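Long-range contacts in AvrRxo1-ORF1 (PDB 4Z8T), which serves the rice pathogen Xanthomonas oryzae pv. oryzicola as a type III effector with a polynucleotide kinase domain and pairs with AvrRxo1-ORF2, probably its chaperone: residues Ser50-Ala55 against Arg142-Gly147; Glu56-Asp61 against Ala90-Lys95; Leu182-Ala187 against Tyr240-Thr245; Ser222-Val227 against Lys272-Gln277. All blocks are in the same frame, centred on the assembly; numbering follows the deposited sequence.

Contact 1: residues Ser50-Ala55 against Arg142-Gly147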
loop_
_atom_site.group_PDB
_atom_site.type_symbol
_atom_site.label_atom_id
_atom_site.label_comp_id
_atom_site.label_asym_id
_atom_site.label_seq_id
_atom_site.Cartn_x
_atom_site.Cartn_y
_atom_site.Cartn_z
ATOM N N SER A 50 34.100 1.092 29.000
ATOM C CA SER A 50 33.929 0.870 27.575
ATOM C C SER A 50 33.609 2.181 26.874
ATOM O O SER A 50 34.140 2.454 25.802
ATOM C CB SER A 50 32.817 -0.143 27.313
ATOM O OG SER A 50 33.210 -1.433 27.762
ATOM N N ALA A 51 32.748 2.989 27.482
ATOM C CA ALA A 51 32.382 4.261 26.862
ATOM C C ALA A 51 33.588 5.189 26.760
ATOM O O ALA A 51 33.732 5.947 25.784
ATOM C CB ALA A 51 31.253 4.922 27.638
ATOM N N LEU A 52 34.461 5.156 27.763
ATOM C CA LEU A 52 35.623 6.034 27.730
ATOM C C LEU A 52 36.580 5.580 26.644
ATOM O O LEU A 52 37.194 6.403 25.967
ATOM C CB LEU A 52 36.316 6.066 29.096
ATOM C CG LEU A 52 37.430 7.098 29.285
ATOM C CD1 LEU A 52 36.939 8.507 28.998
ATOM C CD2 LEU A 52 37.982 7.002 30.706
ATOM N N THR A 53 36.710 4.268 26.472
ATOM C CA THR A 53 37.536 3.739 25.389
ATOM C C THR A 53 37.015 4.246 24.042
ATOM O O THR A 53 37.789 4.738 23.215
ATOM C CB THR A 53 37.564 2.204 25.408
ATOM O OG1 THR A 53 38.222 1.767 26.602
ATOM C CG2 THR A 53 38.322 1.667 24.213
ATOM N N LEU A 54 35.704 4.153 23.843
ATOM C CA LEU A 54 35.083 4.658 22.616
ATOM C C LEU A 54 35.417 6.128 22.435
ATOM O O LEU A 54 35.877 6.548 21.369
ATOM C CB LEU A 54 33.560 4.506 22.674
ATOM C CG LEU A 54 32.912 3.137 22.479
ATOM C CD1 LEU A 54 31.394 3.313 22.420
ATOM C CD2 LEU A 54 33.427 2.447 21.219
ATOM N N ALA A 55 35.198 6.904 23.490
ATOM C CA ALA A 55 35.405 8.348 23.412
ATOM C C ALA A 55 36.847 8.715 23.088
ATOM O O ALA A 55 37.097 9.631 22.300
ATOM C CB ALA A 55 34.955 9.020 24.698
ATOM N N ARG A 142 26.779 12.457 30.456
ATOM C CA ARG A 142 26.384 13.795 30.040
ATOM C C ARG A 142 27.543 14.784 30.032
ATOM O O ARG A 142 27.800 15.416 29.048
ATOM C CB ARG A 142 25.218 14.303 30.894
ATOM C CG ARG A 142 24.520 15.575 30.451
ATOM C CD ARG A 142 23.131 15.821 31.153
ATOM N NE ARG A 142 22.327 16.875 30.518
ATOM C CZ ARG A 142 21.212 16.644 29.829
ATOM N NH1 ARG A 142 20.555 17.635 29.260
ATOM N NH2 ARG A 142 20.736 15.420 29.700
ATOM N N SER A 143 28.239 14.871 31.146
ATOM C CA SER A 143 29.362 15.804 31.248
ATOM C C SER A 143 30.714 15.109 31.350
ATOM O O SER A 143 31.711 15.726 31.736
ATOM C CB SER A 143 29.152 16.761 32.425
ATOM O OG SER A 143 28.849 16.044 33.610
ATOM N N GLN A 144 30.748 13.828 30.981
ATOM C CA GLN A 144 31.991 13.062 30.960
ATOM C C GLN A 144 33.040 13.671 30.021
ATOM O O GLN A 144 32.741 14.010 28.865
ATOM C CB GLN A 144 31.704 11.617 30.538
ATOM C CG GLN A 144 32.931 10.734 30.508
ATOM C CD GLN A 144 33.514 10.523 31.887
ATOM O OE1 GLN A 144 32.798 10.164 32.823
ATOM N NE2 GLN A 144 34.814 10.762 32.025
ATOM N N LYS A 145 34.267 13.807 30.521
ATOM C CA LYS A 145 35.369 14.340 29.727
ATOM C C LYS A 145 36.390 13.261 29.401
ATOM O O LYS A 145 36.508 12.255 30.107
ATOM C CB LYS A 145 36.094 15.455 30.488
ATOM C CG LYS A 145 35.194 16.541 31.043
ATOM C CD LYS A 145 34.516 17.341 29.946
ATOM C CE LYS A 145 33.825 18.591 30.511
ATOM N NZ LYS A 145 32.751 18.266 31.496
ATOM N N THR A 146 37.139 13.499 28.330
ATOM C CA THR A 146 38.286 12.676 27.979
ATOM C C THR A 146 39.525 13.238 28.667
ATOM O O THR A 146 39.432 14.192 29.452
ATOM C CB THR A 146 38.540 12.713 26.495
ATOM O OG1 THR A 146 38.901 14.047 26.128
ATOM C CG2 THR A 146 37.276 12.303 25.723
ATOM N N GLY A 147 40.684 12.667 28.341
ATOM C CA GLY A 147 41.945 13.114 28.915
ATOM C C GLY A 147 42.391 14.496 28.462
ATOM O O GLY A 147 43.247 15.115 29.098
#
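Two aliphatic side chains, one helical turn apart, carry this helix-to-loop contact, and no hydrogen bond crosses between its segments. Leu52 reaches out with CG anti to its backbone N (chi1 -171°), so that its CD1 tip arrives 3.9 Å from Lys145 O. The same methyl lies 4.3 Å from Gln144 NE2. Ala55 CB touches the Thr146 methyl, CG2, at 4.1 Å, the threonine coming in obliquely.

The loop is stiffened by bonds of its own. Gln144 folds back at chi2 (66°) and gives NE2 to Lys145 O at 3.0 Å, on a lone pair in the carbonyl plane; Leu52 therefore packs on a carbonyl that already has a donor. Lys145 NZ curls back to Ser143 O, 2.8 Å away. On Thr146, OG1 takes the crowded position between backbone N and carbonyl carbon (chi1 64°) and hydrogen-bonds to Glu59, which leaves CG2 for Ala55. Gly147 N is bound in turn by Glu56, from the same long helix, while Ala51 faces Phe137 and Leu141 of helix 123-141.

The result is a helix-to-loop junction in the kinase domain: helix 34-60 packs on the connection that leads from helix 123-141 to strand 154-157, outermost within this chain's sheet.

Contact 2: residues Glu56-Asp61 against Ala90-Lys95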
loop_
_atom_site.group_PDB
_atom_site.type_symbol
_atom_site.label_atom_id
_atom_site.label_comp_id
_atom_site.label_asym_id
_atom_site.label_seq_id
_atom_site.Cartn_x
_atom_site.Cartn_y
_atom_site.Cartn_z
ATOM N N GLU A 56 37.799 8.008 23.687
ATOM C CA GLU A 56 39.200 8.318 23.425
ATOM C C GLU A 56 39.582 7.921 22.009
ATOM O O GLU A 56 40.365 8.621 21.360
ATOM C CB GLU A 56 40.121 7.624 24.434
ATOM C CG GLU A 56 39.995 8.109 25.874
ATOM C CD GLU A 56 40.575 9.495 26.117
ATOM O OE1 GLU A 56 41.144 10.105 25.187
ATOM O OE2 GLU A 56 40.467 9.981 27.266
ATOM N N SER A 57 39.035 6.806 21.514
ATOM C CA SER A 57 39.263 6.418 20.118
ATOM C C SER A 57 38.750 7.464 19.150
ATOM O O SER A 57 39.474 7.880 18.242
ATOM C CB SER A 57 38.622 5.059 19.799
ATOM O OG SER A 57 38.830 4.695 18.436
ATOM N N LEU A 58 37.499 7.881 19.347
ATOM C CA LEU A 58 36.884 8.880 18.481
ATOM C C LEU A 58 37.663 10.195 18.488
ATOM O O LEU A 58 37.878 10.790 17.436
ATOM C CB LEU A 58 35.435 9.117 18.912
ATOM C CG LEU A 58 34.531 7.906 18.670
ATOM C CD1 LEU A 58 33.239 8.004 19.489
ATOM C CD2 LEU A 58 34.199 7.765 17.177
ATOM N N GLU A 59 38.100 10.639 19.664
ATOM C CA GLU A 59 38.817 11.918 19.742
ATOM C C GLU A 59 40.177 11.839 19.053
ATOM O O GLU A 59 40.594 12.769 18.347
ATOM C CB GLU A 59 38.983 12.363 21.196
ATOM C CG GLU A 59 39.742 13.680 21.333
ATOM C CD GLU A 59 39.868 14.103 22.765
ATOM O OE1 GLU A 59 38.826 14.163 23.449
ATOM O OE2 GLU A 59 41.008 14.366 23.210
ATOM N N SER A 60 40.861 10.723 19.257
ATOM C CA SER A 60 42.153 10.483 18.630
ATOM C C SER A 60 42.020 10.482 17.115
ATOM O O SER A 60 42.955 10.843 16.396
ATOM C CB SER A 60 42.710 9.147 19.099
ATOM O OG SER A 60 43.975 8.901 18.519
ATOM N N ASP A 61 40.854 10.076 16.621
ATOM C CA ASP A 61 40.631 10.050 15.180
ATOM C C ASP A 61 40.045 11.374 14.692
ATOM O O ASP A 61 39.561 11.466 13.568
ATOM C CB ASP A 61 39.728 8.870 14.785
ATOM C CG ASP A 61 40.466 7.541 14.766
ATOM O OD1 ASP A 61 41.712 7.533 14.656
ATOM O OD2 ASP A 61 39.793 6.488 14.847
ATOM N N ALA A 90 32.981 2.802 13.668
ATOM C CA ALA A 90 33.350 1.403 13.457
ATOM C C ALA A 90 34.717 1.114 14.052
ATOM O O ALA A 90 34.914 0.069 14.685
ATOM C CB ALA A 90 33.335 1.049 11.988
ATOM N N ALA A 91 35.659 2.033 13.853
ATOM C CA ALA A 91 37.003 1.874 14.390
ATOM C C ALA A 91 36.981 1.838 15.913
ATOM O O ALA A 91 37.731 1.088 16.549
ATOM C CB ALA A 91 37.898 3.018 13.894
ATOM N N ALA A 92 36.143 2.681 16.508
ATOM C CA ALA A 92 36.020 2.723 17.954
ATOM C C ALA A 92 35.358 1.470 18.522
ATOM O O ALA A 92 35.829 0.907 19.511
ATOM C CB ALA A 92 35.251 3.967 18.373
ATOM N N LEU A 93 34.251 1.053 17.919
ATOM C CA LEU A 93 33.524 -0.117 18.405
ATOM C C LEU A 93 34.370 -1.380 18.301
ATOM O O LEU A 93 34.182 -2.327 19.067
ATOM C CB LEU A 93 32.223 -0.295 17.630
ATOM C CG LEU A 93 31.141 0.748 17.921
ATOM C CD1 LEU A 93 30.007 0.674 16.895
ATOM C CD2 LEU A 93 30.605 0.577 19.341
ATOM N N LYS A 94 35.298 -1.400 17.359
ATOM C CA LYS A 94 36.192 -2.547 17.243
ATOM C C LYS A 94 36.996 -2.708 18.532
ATOM O O LYS A 94 37.216 -3.827 19.005
ATOM C CB LYS A 94 37.118 -2.377 16.043
ATOM C CG LYS A 94 37.808 -3.649 15.598
ATOM C CD LYS A 94 38.745 -3.358 14.440
ATOM C CE LYS A 94 39.394 -4.631 13.927
ATOM N NZ LYS A 94 40.340 -4.336 12.820
ATOM N N LYS A 95 37.393 -1.586 19.125
ATOM C CA LYS A 95 38.242 -1.599 20.319
ATOM C C LYS A 95 37.511 -2.072 21.574
ATOM O O LYS A 95 38.141 -2.481 22.546
ATOM C CB LYS A 95 38.858 -0.213 20.543
ATOM C CG LYS A 95 39.797 0.209 19.427
ATOM C CD LYS A 95 40.306 1.639 19.631
ATOM C CE LYS A 95 41.136 2.098 18.433
ATOM N NZ LYS A 95 41.278 3.589 18.326
#
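Ser57 lies at the centre of this helix pair, opposite Ala92, where the two CA atoms come within 5.4 Å. Its OG stands anti to the backbone N (chi1 179°) and points across the interface, ending 3.5 Å from Ala92 CA. So close an approach is possible because both residues are small; the short axes pass 8.9 Å apart, at 145° between their directions, and so run roughly antiparallel.

Lys95 supplies the one hydrogen bond. Its CG lies anti to the carbonyl carbon (chi1 -64°), and beyond CG the chain is extended, laying CD and CE alongside Ser57 before NZ reaches OG at 2.7 Å. The serine hydroxyl thus accepts from the ammonium group. Asp61 OD2 stands 4.8 Å from Lys95 NZ, not in contact, though its charge would probably favour the ammonium there; the same oxygen comes near the methyl of Ala91.

Leu58 starts off to one side, but with CG anti to the carbonyl carbon its branch point turns inward to 4.0 Å from Ala92 CB. That methyl is wedged between Ser57 and Leu58.

Helix 34-60 ends here, Asp61 being the first residue to leave helical geometry. Leu54, a turn earlier, continues the seam onto Ala92 and Leu93, and Leu58 also touches Val88, so helix 87-95 packs along the last turns before the chain enters strand 66-71.

Contact 3: residues Leu182-Ala187 against Tyr240-Thr245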
loop_
_atom_site.group_PDB
_atom_site.type_symbol
_atom_site.label_atom_id
_atom_site.label_comp_id
_atom_site.label_asym_id
_atom_site.label_seq_id
_atom_site.Cartn_x
_atom_site.Cartn_y
_atom_site.Cartn_z
ATOM N N LEU A 182 23.300 11.526 13.140
ATOM C CA LEU A 182 22.175 10.608 13.225
ATOM C C LEU A 182 22.081 9.763 11.972
ATOM O O LEU A 182 22.013 10.284 10.848
ATOM C CB LEU A 182 20.872 11.378 13.452
ATOM C CG LEU A 182 19.699 10.496 13.907
ATOM C CD1 LEU A 182 18.787 11.275 14.837
ATOM C CD2 LEU A 182 18.899 9.926 12.734
ATOM N N CYS A 183 22.086 8.446 12.166
ATOM C CA CYS A 183 21.779 7.514 11.093
ATOM C C CYS A 183 20.457 6.886 11.440
ATOM O O CYS A 183 20.255 6.430 12.562
ATOM C CB CYS A 183 22.841 6.410 10.989
ATOM S SG CYS A 183 24.292 6.914 10.044
ATOM N N ASP A 184 19.547 6.897 10.476
ATOM C CA ASP A 184 18.184 6.422 10.654
ATOM C C ASP A 184 18.038 5.252 9.684
ATOM O O ASP A 184 18.298 5.392 8.493
ATOM C CB ASP A 184 17.249 7.575 10.284
ATOM C CG ASP A 184 15.805 7.315 10.636
ATOM O OD1 ASP A 184 15.488 6.256 11.223
ATOM O OD2 ASP A 184 14.976 8.192 10.316
ATOM N N ILE A 185 17.668 4.088 10.213
ATOM C CA ILE A 185 17.731 2.843 9.453
ATOM C C ILE A 185 16.348 2.213 9.414
ATOM O O ILE A 185 15.737 1.972 10.457
ATOM C CB ILE A 185 18.718 1.852 10.115
ATOM C CG1 ILE A 185 20.141 2.453 10.157
ATOM C CG2 ILE A 185 18.739 0.545 9.319
ATOM C CD1 ILE A 185 20.590 2.935 11.533
ATOM N N ASP A 186 15.852 1.964 8.205
ATOM C CA ASP A 186 14.513 1.407 8.019
ATOM C C ASP A 186 14.549 0.074 7.290
ATOM O O ASP A 186 15.359 -0.121 6.378
ATOM C CB ASP A 186 13.653 2.349 7.181
ATOM C CG ASP A 186 12.228 1.874 7.074
ATOM O OD1 ASP A 186 11.434 2.219 7.979
ATOM O OD2 ASP A 186 11.890 1.134 6.116
ATOM N N ALA A 187 13.661 -0.829 7.699
ATOM C CA ALA A 187 13.376 -2.037 6.937
ATOM C C ALA A 187 11.882 -2.297 7.003
ATOM O O ALA A 187 11.212 -1.856 7.936
ATOM C CB ALA A 187 14.142 -3.220 7.513
ATOM N N TYR A 240 22.378 14.127 9.153
ATOM C CA TYR A 240 21.329 13.105 9.137
ATOM C C TYR A 240 21.445 12.266 7.863
ATOM O O TYR A 240 21.561 12.801 6.765
ATOM C CB TYR A 240 19.944 13.770 9.182
ATOM C CG TYR A 240 18.807 12.791 8.996
ATOM C CD1 TYR A 240 18.373 12.439 7.718
ATOM C CD2 TYR A 240 18.179 12.205 10.087
ATOM C CE1 TYR A 240 17.355 11.531 7.531
ATOM C CE2 TYR A 240 17.138 11.292 9.909
ATOM C CZ TYR A 240 16.739 10.960 8.623
ATOM O OH TYR A 240 15.707 10.063 8.435
ATOM N N ARG A 241 21.382 10.940 8.008
ATOM C CA ARG A 241 21.289 10.058 6.842
ATOM C C ARG A 241 20.226 9.019 7.106
ATOM O O ARG A 241 20.146 8.475 8.215
ATOM C CB ARG A 241 22.622 9.348 6.585
ATOM C CG ARG A 241 23.681 10.243 5.960
ATOM C CD ARG A 241 25.010 9.497 5.843
ATOM N NE ARG A 241 25.635 9.350 7.162
ATOM C CZ ARG A 241 26.533 8.417 7.453
ATOM N NH1 ARG A 241 26.899 7.545 6.520
ATOM N NH2 ARG A 241 27.042 8.347 8.674
ATOM N N LEU A 242 19.418 8.744 6.090
ATOM C CA LEU A 242 18.354 7.754 6.178
ATOM C C LEU A 242 18.662 6.635 5.213
ATOM O O LEU A 242 18.848 6.874 4.034
ATOM C CB LEU A 242 17.025 8.375 5.745
ATOM C CG LEU A 242 15.850 7.402 5.536
ATOM C CD1 LEU A 242 15.497 6.620 6.811
ATOM C CD2 LEU A 242 14.650 8.228 5.070
ATOM N N PHE A 243 18.692 5.403 5.717
ATOM C CA PHE A 243 18.948 4.249 4.851
ATOM C C PHE A 243 17.720 3.386 4.870
ATOM O O PHE A 243 17.172 3.139 5.932
ATOM C CB PHE A 243 20.141 3.432 5.366
ATOM C CG PHE A 243 21.449 4.163 5.291
ATOM C CD1 PHE A 243 22.205 4.154 4.129
ATOM C CD2 PHE A 243 21.909 4.895 6.379
ATOM C CE1 PHE A 243 23.420 4.851 4.066
ATOM C CE2 PHE A 243 23.120 5.585 6.316
ATOM C CZ PHE A 243 23.864 5.568 5.172
ATOM N N GLY A 244 17.289 2.942 3.695
ATOM C CA GLY A 244 16.124 2.087 3.581
ATOM C C GLY A 244 16.533 0.798 2.912
ATOM O O GLY A 244 17.686 0.651 2.504
ATOM N N THR A 245 15.593 -0.130 2.808
ATOM C CA THR A 245 15.915 -1.470 2.327
ATOM C C THR A 245 15.290 -1.708 0.959
ATOM O O THR A 245 14.076 -1.602 0.790
ATOM C CB THR A 245 15.431 -2.528 3.329
ATOM O OG1 THR A 245 16.004 -2.260 4.619
ATOM C CG2 THR A 245 15.856 -3.947 2.860
HETATM O O HOH W 1 24.681 11.027 9.495
HETATM O O HOH W 2 13.036 0.015 3.943
#
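Strands 179-185 and 238-245 run parallel and in register, and four backbone hydrogen bonds zigzag between them. Arg241 N binds Leu182 O, Asp184 N binds Arg241 O at 2.8 Å, Phe243 N binds Asp184 O, and Asp186 N binds Phe243 O; every donor approaches nearly along its C=O axis. Where the ladder ends, Thr245 OG1 donates to Asp186 O at 2.8 Å. Water 2 accepts from Thr245 N and donates to Asp186 OD2, while water 1 joins Leu182 O to Arg241 NE.

Asp184 is buried and well satisfied. Tyr240 OH gives its proton to the anti lone pair of OD2 at 2.8 Å, with carboxylate and ring planes 75° apart. Arg224 and Arg71 form salt bridges to the same oxygen, which should favour the ionised acid. Asp186 is paired with Arg224 and Arg221.

On the other face, Cys183 SG sits over the Arg241 guanidinium, 3.4 Å from NH2, and meets the Phe243 ring at its edge. Arg241 NH1 donates to Lys85 O.

Helix 224-233 covers the face of Leu182, Asp184, Tyr240 and Leu242; helix 78-85, which begins within the probable P-loop, covers that of Ile185 and Phe243. The pair itself lies between strands 66-71 and 251-258.

Contact 4: residues Ser222-Val227 against Lys272-Gln277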
loop_
_atom_site.group_PDB
_atom_site.type_symbol
_atom_site.label_atom_id
_atom_site.label_comp_id
_atom_site.label_asym_id
_atom_site.label_seq_id
_atom_site.Cartn_x
_atom_site.Cartn_y
_atom_site.Cartn_z
ATOM N N SER A 222 6.160 7.055 11.333
ATOM C CA SER A 222 5.264 8.213 11.457
ATOM C C SER A 222 5.984 9.487 11.886
ATOM O O SER A 222 5.561 10.600 11.539
ATOM C CB SER A 222 4.119 7.917 12.435
ATOM O OG SER A 222 3.280 6.896 11.918
ATOM N N ASN A 223 7.062 9.330 12.647
ATOM C CA ASN A 223 7.793 10.474 13.173
ATOM C C ASN A 223 9.099 10.772 12.461
ATOM O O ASN A 223 9.840 11.656 12.870
ATOM C CB ASN A 223 8.040 10.290 14.666
ATOM C CG ASN A 223 6.765 10.350 15.454
ATOM O OD1 ASN A 223 6.116 11.398 15.501
ATOM N ND2 ASN A 223 6.387 9.240 16.077
ATOM N N ARG A 224 9.372 10.047 11.381
ATOM C CA ARG A 224 10.626 10.199 10.655
ATOM C C ARG A 224 10.838 11.597 10.069
ATOM O O ARG A 224 11.931 12.159 10.172
ATOM C CB ARG A 224 10.678 9.138 9.546
ATOM C CG ARG A 224 11.919 9.173 8.674
ATOM C CD ARG A 224 12.120 7.802 8.074
ATOM N NE ARG A 224 12.809 6.905 9.005
ATOM C CZ ARG A 224 12.580 5.595 9.116
ATOM N NH1 ARG A 224 11.645 5.019 8.381
ATOM N NH2 ARG A 224 13.304 4.870 9.972
HETATM N N MSE A 225 9.803 12.163 9.456
HETATM C CA MSE A 225 9.985 13.448 8.797
HETATM C C MSE A 225 10.176 14.580 9.810
HETATM O O MSE A 225 10.829 15.584 9.505
HETATM C CB MSE A 225 8.859 13.727 7.804
HETATM C CG MSE A 225 8.919 12.762 6.637
HETATM SE SE MSE A 225 7.564 13.131 5.287
HETATM C CE MSE A 225 8.595 14.330 4.213
ATOM N N TYR A 226 9.639 14.404 11.013
ATOM C CA TYR A 226 9.893 15.365 12.087
ATOM C C TYR A 226 11.377 15.415 12.415
ATOM O O TYR A 226 11.950 16.493 12.629
ATOM C CB TYR A 226 9.098 15.012 13.349
ATOM C CG TYR A 226 9.426 15.907 14.521
ATOM C CD1 TYR A 226 10.467 15.599 15.396
ATOM C CD2 TYR A 226 8.707 17.071 14.746
ATOM C CE1 TYR A 226 10.779 16.429 16.465
ATOM C CE2 TYR A 226 9.010 17.896 15.816
ATOM C CZ TYR A 226 10.042 17.574 16.666
ATOM O OH TYR A 226 10.338 18.407 17.726
ATOM N N VAL A 227 12.013 14.246 12.463
ATOM C CA VAL A 227 13.444 14.213 12.718
ATOM C C VAL A 227 14.211 14.926 11.604
ATOM O O VAL A 227 15.095 15.724 11.868
ATOM C CB VAL A 227 13.949 12.753 12.868
ATOM C CG1 VAL A 227 15.452 12.741 13.144
ATOM C CG2 VAL A 227 13.191 12.064 13.984
ATOM N N LYS A 272 7.701 5.823 0.513
ATOM C CA LYS A 272 7.282 4.663 1.227
ATOM C C LYS A 272 7.602 4.602 2.727
ATOM O O LYS A 272 6.791 4.253 3.526
ATOM C CB LYS A 272 7.782 3.420 0.472
ATOM C CG LYS A 272 7.407 2.132 1.029
ATOM C CD LYS A 272 8.195 0.995 0.399
ATOM C CE LYS A 272 7.560 0.557 -0.899
ATOM N NZ LYS A 272 6.080 0.737 -0.872
ATOM N N ILE A 273 8.813 4.968 3.062
ATOM C CA ILE A 273 9.306 4.689 4.413
ATOM C C ILE A 273 9.063 5.836 5.398
ATOM O O ILE A 273 9.593 5.847 6.513
ATOM C CB ILE A 273 10.784 4.190 4.414
ATOM C CG1 ILE A 273 11.756 5.323 4.100
ATOM C CG2 ILE A 273 10.940 2.990 3.435
ATOM C CD1 ILE A 273 13.237 4.890 4.122
ATOM N N THR A 274 8.226 6.786 4.987
ATOM C CA THR A 274 7.784 7.848 5.877
ATOM C C THR A 274 6.315 7.655 6.273
ATOM O O THR A 274 5.695 8.555 6.871
ATOM C CB THR A 274 7.978 9.229 5.228
ATOM O OG1 THR A 274 7.368 9.220 3.931
ATOM C CG2 THR A 274 9.466 9.560 5.071
ATOM N N SER A 275 5.786 6.474 5.957
ATOM C CA SER A 275 4.392 6.103 6.213
ATOM C C SER A 275 4.286 4.650 6.689
ATOM O O SER A 275 4.987 3.778 6.193
ATOM C CB SER A 275 3.593 6.300 4.916
ATOM O OG SER A 275 2.532 5.373 4.806
ATOM N N PRO A 276 3.394 4.372 7.648
ATOM C CA PRO A 276 3.291 3.006 8.189
ATOM C C PRO A 276 2.440 1.996 7.390
ATOM O O PRO A 276 2.370 0.830 7.798
ATOM C CB PRO A 276 2.664 3.233 9.570
ATOM C CG PRO A 276 1.868 4.484 9.410
ATOM C CD PRO A 276 2.610 5.345 8.429
ATOM N N GLN A 277 1.827 2.400 6.301
ATOM C CA GLN A 277 1.016 1.504 5.524
ATOM C C GLN A 277 -0.101 0.803 6.318
ATOM O O GLN A 277 -0.311 -0.360 6.136
ATOM C CB GLN A 277 1.846 0.482 4.726
ATOM C CG GLN A 277 3.256 0.886 4.310
ATOM C CD GLN A 277 3.338 2.074 3.361
ATOM O OE1 GLN A 277 2.370 2.438 2.697
ATOM N NE2 GLN A 277 4.494 2.663 3.285
HETATM O O HOH W 3 7.455 10.698 8.712
#
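Arg224 leaves its helix with CG anti to the backbone N (chi1 179°) and then bends at chi3 (-83°), a turn that brings the guanidinium beside the loop at Ile273. The setting is a P-loop NTPase-like kinase fold, probably related to the zeta toxins, in which the first turn of helix 224-233 meets the connection that follows helix 267-272. NH1 donates to Ile273 O at 2.9 Å, with an N-H...O angle of 153°. The carbonyl oxygen lies almost in the guanidinium plane, so the group approaches edge-on.

That same NH1 forms a salt bridge with Asp186, and NE forms another with Asp184. With two carboxylates and a carbonyl gripping it, the guanidinium has little freedom to rotate. Arg71 NH1 lies close to NE, a like-charge proximity that the acids probably offset. A sulfate ion lies about 5 Å from the side chain of Ile273, so this part of the loop is near a possible anion pocket.

Selenomethionine Met225 makes the apolar half of the contact. Its chain bends at the last torsion, about CG-SE, and crosses Thr274 obliquely. Thr274 keeps OG1 in the crowded position between backbone N and carbonyl carbon, bound to Tyr270 O, which turns CG2 toward the helix. Met225 also packs on His13, and Thr274 on Leu16, of the AvrRxo1-ORF2 chain. At the other end of the contact Ser222 OG, bonded to Val218 O, rests 3.8 Å from Pro276 CG. Within the apolar pair, the nearest atoms are Met225 CG and Thr274 CG2, 3.6 Å apart.

In the fold
The four contacts form two touching pairs. Contacts 1 and 2 share helix 34-60, their centres 11 Å apart, and contact 2 is nested within the chain loop closed by contact 1. Both are partly buried, but contact 1 is apolar with no hydrogen bond across it, whereas contact 2 puts a serine-lysine bond at its middle beside small apolar groups. Contacts 3 and 4, also 11 Å apart, are buried, and their segments alternate along the chain. Strand pairing dominates contact 3, whereas contact 4 fixes a helix start to a loop and alone meets AvrRxo1-ORF2. Acids of contact 3 and an arginine of contact 4 merge into one buried ionic network.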